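Local coordinates for Proline/betaine transporter, RALF (PDB 4D7R), which joins the Sec7 domain of Rickettsia prowazekii RalF to the capping domain of Legionella pneumophila RalF and probably acts as a guanine nucleotide exchange factor, at residues A[105-110]-A[144-149]; A[135-140]-A[157-162]. One frame throughout, in Å; residues are numbered along the deposited sequence. Where two conformers were deposited one is given.

Interaction 1: residues A[105-110]-A[144-149]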
loop_
_atom_site.group_PDB
_atom_site.type_symbol
_atom_site.label_atom_id
_atom_site.label_comp_id
_atom_site.label_asym_id
_atom_site.label_seq_id
_atom_site.Cartn_x
_atom_site.Cartn_y
_atom_site.Cartn_z
ATOM N N PHE A 105 -9.227 1.572 -18.639
ATOM C CA PHE A 105 -10.500 0.874 -18.367
ATOM C C PHE A 105 -11.684 1.658 -18.916
ATOM O O PHE A 105 -11.777 2.867 -18.720
ATOM C CB PHE A 105 -10.704 0.690 -16.856
ATOM C CG PHE A 105 -9.751 -0.261 -16.179
ATOM C CD1 PHE A 105 -8.453 0.141 -15.849
ATOM C CD2 PHE A 105 -10.151 -1.550 -15.844
ATOM C CE1 PHE A 105 -7.581 -0.730 -15.201
ATOM C CE2 PHE A 105 -9.269 -2.424 -15.206
ATOM C CZ PHE A 105 -8.004 -2.000 -14.861
ATOM N N ASP A 106 -12.598 0.965 -19.573
ATOM C CA ASP A 106 -13.821 1.581 -20.068
ATOM C C ASP A 106 -14.930 1.251 -19.043
ATOM O O ASP A 106 -15.348 0.104 -18.931
ATOM C CB ASP A 106 -14.170 1.061 -21.473
ATOM C CG ASP A 106 -15.466 1.621 -22.033
ATOM O OD1 ASP A 106 -15.862 2.745 -21.622
ATOM O OD2 ASP A 106 -16.081 0.947 -22.886
ATOM N N PHE A 107 -15.337 2.249 -18.247
ATOM C CA PHE A 107 -16.363 2.070 -17.222
ATOM C C PHE A 107 -17.656 2.782 -17.629
ATOM O O PHE A 107 -18.555 2.892 -16.799
ATOM C CB PHE A 107 -15.873 2.641 -15.874
ATOM C CG PHE A 107 -14.732 1.899 -15.211
ATOM C CD1 PHE A 107 -14.627 0.514 -15.308
ATOM C CD2 PHE A 107 -13.810 2.575 -14.434
ATOM C CE1 PHE A 107 -13.581 -0.172 -14.680
ATOM C CE2 PHE A 107 -12.783 1.884 -13.780
ATOM C CZ PHE A 107 -12.684 0.516 -13.901
ATOM N N LYS A 108 -17.743 3.255 -18.889
ATOM C CA LYS A 108 -18.892 4.006 -19.410
ATOM C C LYS A 108 -20.120 3.128 -19.447
ATOM O O LYS A 108 -20.095 2.067 -20.062
ATOM C CB LYS A 108 -18.591 4.587 -20.810
ATOM C CG LYS A 108 -17.477 5.645 -20.827
ATOM C CD LYS A 108 -17.325 6.366 -22.189
ATOM C CE LYS A 108 -16.756 5.522 -23.317
ATOM N NZ LYS A 108 -15.345 5.119 -23.074
ATOM N N GLU A 109 -21.172 3.532 -18.730
ATOM C CA GLU A 109 -22.430 2.782 -18.621
ATOM C C GLU A 109 -22.223 1.372 -18.068
ATOM O O GLU A 109 -23.038 0.481 -18.327
ATOM C CB GLU A 109 -23.185 2.747 -19.976
ATOM C CG GLU A 109 -23.538 4.121 -20.508
ATOM C CD GLU A 109 -24.207 4.101 -21.869
ATOM O OE1 GLU A 109 -23.774 3.322 -22.748
ATOM O OE2 GLU A 109 -25.156 4.890 -22.062
ATOM N N LYS A 110 -21.123 1.168 -17.296
ATOM C CA LYS A 110 -20.833 -0.112 -16.690
ATOM C C LYS A 110 -21.376 -0.098 -15.276
ATOM O O LYS A 110 -21.486 0.970 -14.656
ATOM C CB LYS A 110 -19.313 -0.426 -16.672
ATOM C CG LYS A 110 -18.643 -0.580 -18.036
ATOM C CD LYS A 110 -19.292 -1.594 -18.968
ATOM C CE LYS A 110 -18.801 -1.400 -20.381
ATOM N NZ LYS A 110 -19.717 -2.032 -21.373
ATOM N N TYR A 144 -16.412 7.807 -11.834
ATOM C CA TYR A 144 -17.228 9.011 -11.788
ATOM C C TYR A 144 -17.097 9.761 -13.109
ATOM O O TYR A 144 -18.108 10.052 -13.761
ATOM C CB TYR A 144 -16.814 9.910 -10.606
ATOM C CG TYR A 144 -17.396 11.309 -10.681
ATOM C CD1 TYR A 144 -18.772 11.520 -10.628
ATOM C CD2 TYR A 144 -16.574 12.417 -10.876
ATOM C CE1 TYR A 144 -19.316 12.796 -10.769
ATOM C CE2 TYR A 144 -17.109 13.704 -10.994
ATOM C CZ TYR A 144 -18.478 13.886 -10.925
ATOM O OH TYR A 144 -19.007 15.149 -10.999
ATOM N N GLU A 145 -15.857 10.013 -13.532
ATOM C CA GLU A 145 -15.591 10.712 -14.798
ATOM C C GLU A 145 -16.230 10.060 -16.032
ATOM O O GLU A 145 -16.654 10.787 -16.938
ATOM C CB GLU A 145 -14.096 10.979 -14.979
ATOM C CG GLU A 145 -13.612 12.111 -14.074
ATOM C CD GLU A 145 -12.117 12.361 -13.971
ATOM O OE1 GLU A 145 -11.330 11.482 -14.383
ATOM O OE2 GLU A 145 -11.730 13.437 -13.459
ATOM N N GLN A 146 -16.344 8.706 -16.051
ATOM C CA GLN A 146 -16.952 7.973 -17.162
ATOM C C GLN A 146 -18.473 7.866 -17.046
ATOM O O GLN A 146 -19.119 7.389 -17.979
ATOM C CB GLN A 146 -16.326 6.576 -17.306
ATOM C CG GLN A 146 -14.827 6.664 -17.617
ATOM C CD GLN A 146 -14.403 5.714 -18.691
ATOM O OE1 GLN A 146 -14.334 4.523 -18.480
ATOM N NE2 GLN A 146 -14.006 6.236 -19.823
ATOM N N ASN A 147 -19.047 8.268 -15.906
ATOM C CA ASN A 147 -20.487 8.171 -15.674
ATOM C C ASN A 147 -20.933 9.422 -14.922
ATOM O O ASN A 147 -21.657 9.334 -13.928
ATOM C CB ASN A 147 -20.788 6.911 -14.854
ATOM C CG ASN A 147 -20.466 5.639 -15.576
ATOM O OD1 ASN A 147 -21.226 5.205 -16.439
ATOM N ND2 ASN A 147 -19.292 5.064 -15.300
ATOM N N LEU A 148 -20.467 10.585 -15.397
ATOM C CA LEU A 148 -20.661 11.880 -14.774
ATOM C C LEU A 148 -22.071 12.206 -14.310
ATOM O O LEU A 148 -22.975 12.362 -15.127
ATOM C CB LEU A 148 -20.096 12.985 -15.678
ATOM C CG LEU A 148 -19.599 14.236 -14.973
ATOM C CD1 LEU A 148 -18.160 14.051 -14.494
ATOM C CD2 LEU A 148 -19.723 15.449 -15.890
ATOM N N ASN A 149 -22.261 12.271 -12.989
ATOM C CA ASN A 149 -23.542 12.626 -12.363
ATOM C C ASN A 149 -24.724 11.726 -12.726
ATOM O O ASN A 149 -25.860 12.140 -12.547
ATOM C CB ASN A 149 -23.863 14.127 -12.556
ATOM C CG ASN A 149 -22.704 15.037 -12.246
ATOM O OD1 ASN A 149 -22.043 14.922 -11.207
ATOM N ND2 ASN A 149 -22.422 15.952 -13.155
#

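Interaction 2: residues A[135-140]-A[157-162]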
loop_
_atom_site.group_PDB
_atom_site.type_symbol
_atom_site.label_atom_id
_atom_site.label_comp_id
_atom_site.label_asym_id
_atom_site.label_seq_id
_atom_site.Cartn_x
_atom_site.Cartn_y
_atom_site.Cartn_z
ATOM N N LEU A 135 -4.852 3.477 -4.901
ATOM C CA LEU A 135 -5.488 2.632 -5.924
ATOM C C LEU A 135 -7.017 2.793 -5.915
ATOM O O LEU A 135 -7.655 2.940 -6.968
ATOM C CB LEU A 135 -5.071 1.162 -5.762
ATOM C CG LEU A 135 -3.572 0.896 -5.994
ATOM C CD1 LEU A 135 -3.166 -0.454 -5.402
ATOM C CD2 LEU A 135 -3.206 0.995 -7.485
ATOM N N VAL A 136 -7.606 2.785 -4.711
ATOM C CA VAL A 136 -9.045 2.977 -4.547
ATOM C C VAL A 136 -9.471 4.362 -5.022
ATOM O O VAL A 136 -10.481 4.453 -5.717
ATOM C CB VAL A 136 -9.498 2.684 -3.089
ATOM C CG1 VAL A 136 -10.979 3.032 -2.879
ATOM C CG2 VAL A 136 -9.230 1.220 -2.744
ATOM N N GLU A 137 -8.723 5.419 -4.650
ATOM C CA GLU A 137 -9.056 6.787 -5.070
ATOM C C GLU A 137 -8.998 6.909 -6.595
ATOM O O GLU A 137 -9.862 7.566 -7.178
ATOM C CB GLU A 137 -8.141 7.816 -4.385
ATOM C CG GLU A 137 -8.638 9.250 -4.551
ATOM C CD GLU A 137 -7.681 10.351 -4.152
ATOM O OE1 GLU A 137 -6.896 10.142 -3.200
ATOM O OE2 GLU A 137 -7.779 11.459 -4.729
ATOM N N SER A 138 -8.019 6.230 -7.243
ATOM C CA SER A 138 -7.878 6.234 -8.717
ATOM C C SER A 138 -9.107 5.619 -9.394
ATOM O O SER A 138 -9.640 6.215 -10.341
ATOM C CB SER A 138 -6.601 5.523 -9.152
ATOM O OG SER A 138 -6.467 5.675 -10.559
ATOM N N PHE A 139 -9.612 4.506 -8.825
ATOM C CA PHE A 139 -10.793 3.827 -9.348
ATOM C C PHE A 139 -12.001 4.775 -9.297
ATOM O O PHE A 139 -12.658 4.981 -10.321
ATOM C CB PHE A 139 -11.105 2.525 -8.574
ATOM C CG PHE A 139 -12.501 2.057 -8.920
ATOM C CD1 PHE A 139 -12.765 1.451 -10.144
ATOM C CD2 PHE A 139 -13.573 2.351 -8.086
ATOM C CE1 PHE A 139 -14.082 1.135 -10.524
ATOM C CE2 PHE A 139 -14.893 2.056 -8.471
ATOM C CZ PHE A 139 -15.137 1.428 -9.674
ATOM N N GLY A 140 -12.302 5.290 -8.101
ATOM C CA GLY A 140 -13.458 6.173 -7.892
ATOM C C GLY A 140 -13.504 7.367 -8.826
ATOM O O GLY A 140 -14.510 7.606 -9.502
ATOM N N ALA A 157 -17.734 11.336 -3.579
ATOM C CA ALA A 157 -18.840 10.378 -3.414
ATOM C C ALA A 157 -18.399 9.012 -3.955
ATOM O O ALA A 157 -18.677 7.992 -3.323
ATOM C CB ALA A 157 -20.072 10.865 -4.167
ATOM N N ALA A 158 -17.682 8.982 -5.096
ATOM C CA ALA A 158 -17.197 7.710 -5.675
ATOM C C ALA A 158 -16.227 6.996 -4.720
ATOM O O ALA A 158 -16.305 5.777 -4.521
ATOM C CB ALA A 158 -16.531 7.969 -7.019
ATOM N N TYR A 159 -15.383 7.790 -4.061
ATOM C CA TYR A 159 -14.367 7.297 -3.139
ATOM C C TYR A 159 -14.990 6.796 -1.856
ATOM O O TYR A 159 -14.620 5.712 -1.421
ATOM C CB TYR A 159 -13.301 8.369 -2.892
ATOM C CG TYR A 159 -12.325 8.039 -1.784
ATOM C CD1 TYR A 159 -11.296 7.125 -1.985
ATOM C CD2 TYR A 159 -12.405 8.674 -0.549
ATOM C CE1 TYR A 159 -10.382 6.838 -0.977
ATOM C CE2 TYR A 159 -11.496 8.396 0.467
ATOM C CZ TYR A 159 -10.469 7.499 0.239
ATOM O OH TYR A 159 -9.561 7.253 1.229
ATOM N N ILE A 160 -15.957 7.538 -1.276
ATOM C CA ILE A 160 -16.620 7.091 -0.054
ATOM C C ILE A 160 -17.407 5.808 -0.342
ATOM O O ILE A 160 -17.294 4.861 0.427
ATOM C CB ILE A 160 -17.470 8.201 0.614
ATOM C CG1 ILE A 160 -16.578 9.429 0.925
ATOM C CG2 ILE A 160 -18.155 7.665 1.911
ATOM C CD1 ILE A 160 -17.251 10.772 0.915
ATOM N N LEU A 161 -18.104 5.743 -1.502
ATOM C CA LEU A 161 -18.861 4.546 -1.888
ATOM C C LEU A 161 -17.946 3.331 -2.006
ATOM O O LEU A 161 -18.310 2.260 -1.518
ATOM C CB LEU A 161 -19.647 4.799 -3.186
ATOM C CG LEU A 161 -20.492 3.643 -3.738
ATOM C CD1 LEU A 161 -21.657 3.279 -2.812
ATOM C CD2 LEU A 161 -21.027 3.968 -5.096
ATOM N N ALA A 162 -16.764 3.527 -2.563
ATOM C CA ALA A 162 -15.831 2.441 -2.754
ATOM C C ALA A 162 -15.288 1.930 -1.403
ATOM O O ALA A 162 -15.288 0.760 -1.183
ATOM C CB ALA A 162 -14.696 2.847 -3.660
#

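Interaction 1: residues A[105-110]-A[144-149]
Gln146 meets the loop 105-110 at CB and again through its amide, while Asn147, next in sequence, holds the turn at the end of that loop. At the base, Gln146 CB rests 3.8 Å from Lys108 CG. The chain bends at chi2 (-136°), which brings the amide oxygen up to Phe107 N: Gln146 CD is 3.7 Å from Lys108 CG, and NE2 lies alongside the same methylene. Gln146 OE1 accepts from Phe107 N in a nearly straight bond, modelled at 2.5 Å, a length too short to be trusted. Gln146 OE1 also sits 3.1 Å from Phe105 O, a meeting of two acceptors; the latter is instead hydrogen-bonded to His142 NE2. All this belongs to the Rickettsia Sec7 part of the chimera, where the connection between helices 92-103 and 112-121 makes a type II beta turn from Phe107 to Lys110. Asn147 suits the turn because its amide offers both a donor and an acceptor. Asn147 ND2 gives a bond of 2.7 Å to Phe107 O, reaching it from above the carbonyl plane, on the face opposite Lys110 N, which closes the turn; ND2 also bonds Tyr143 O. Asn147 OD1 receives Glu109 N at 2.8 Å, so one side chain ties down two peptide groups of the turn. On the exposed side, the Lys108 chain bends at chi3 and chi4 and brings NZ to Asp106 OD1 in a salt bridge of 2.8 Å.

Interaction 2: residues A[135-140]-A[157-162]
Helix-to-helix packing inside the all-helical Sec7 domain brings 135-140, on helix 129-146, against 157-162, on helix 155-173. The two segment axes approach to 8.3 Å with 126° between their N-to-C directions, so the segments run neither parallel nor antiparallel. Small residues make this closeness possible. Gly140 has no side chain, and its CA comes within 4.6 Å of Ala158 CA; the methyl of Ala158 presses on the backbone beside it, with CB 3.2 Å from Gly140 O, a tight fit. One turn further along the second helix, Ala162 CB meets Val136 CG1 at 3.8 Å, the branch that chi1 of 174° places anti to the backbone N. Within this Rickettsia-derived helical core, Tyr159 closes the flank of the contact. Its ring slants across the first helix, with Tyr159 CD1 3.8 Å from Glu137 CA and 4.2 Å from Val136 CG1. Tyrosine suits such a border, since its ring packs on the helix while its hydroxyl is hydrogen-bonded to Asp133 OD1. Tyr159 OH is also hydrogen-bonded to Lys275 NZ and Trp277 NE1, contacts with the Legionella-derived capping part of the engineered fusion.

In the fold
Both interactions use helix 129-146 within the Rickettsia Sec7 part, at centres 13 Å apart. Interaction 2 is mostly buried and apolar: two helices meet through glycine, alanine, valine and the ring of a tyrosine, without any hydrogen bond between the segments. Interaction 1 lies farther from the chain's centre and is only partly buried; there a loop has backbone groups to satisfy, and amide side chains supply the bonds, with charged residues outermost. Similar areas are buried, 272 and 275 Å². The two contacts are continuous through packing: Phe107 CE2 touches Phe139 CE1 at 3.6 Å, and Tyr144 CB lies 4.1 Å from Ala158 CB, so Phe107 ties the loop to helix 129-146, and Tyr144 of that helix packs on helix 155-173.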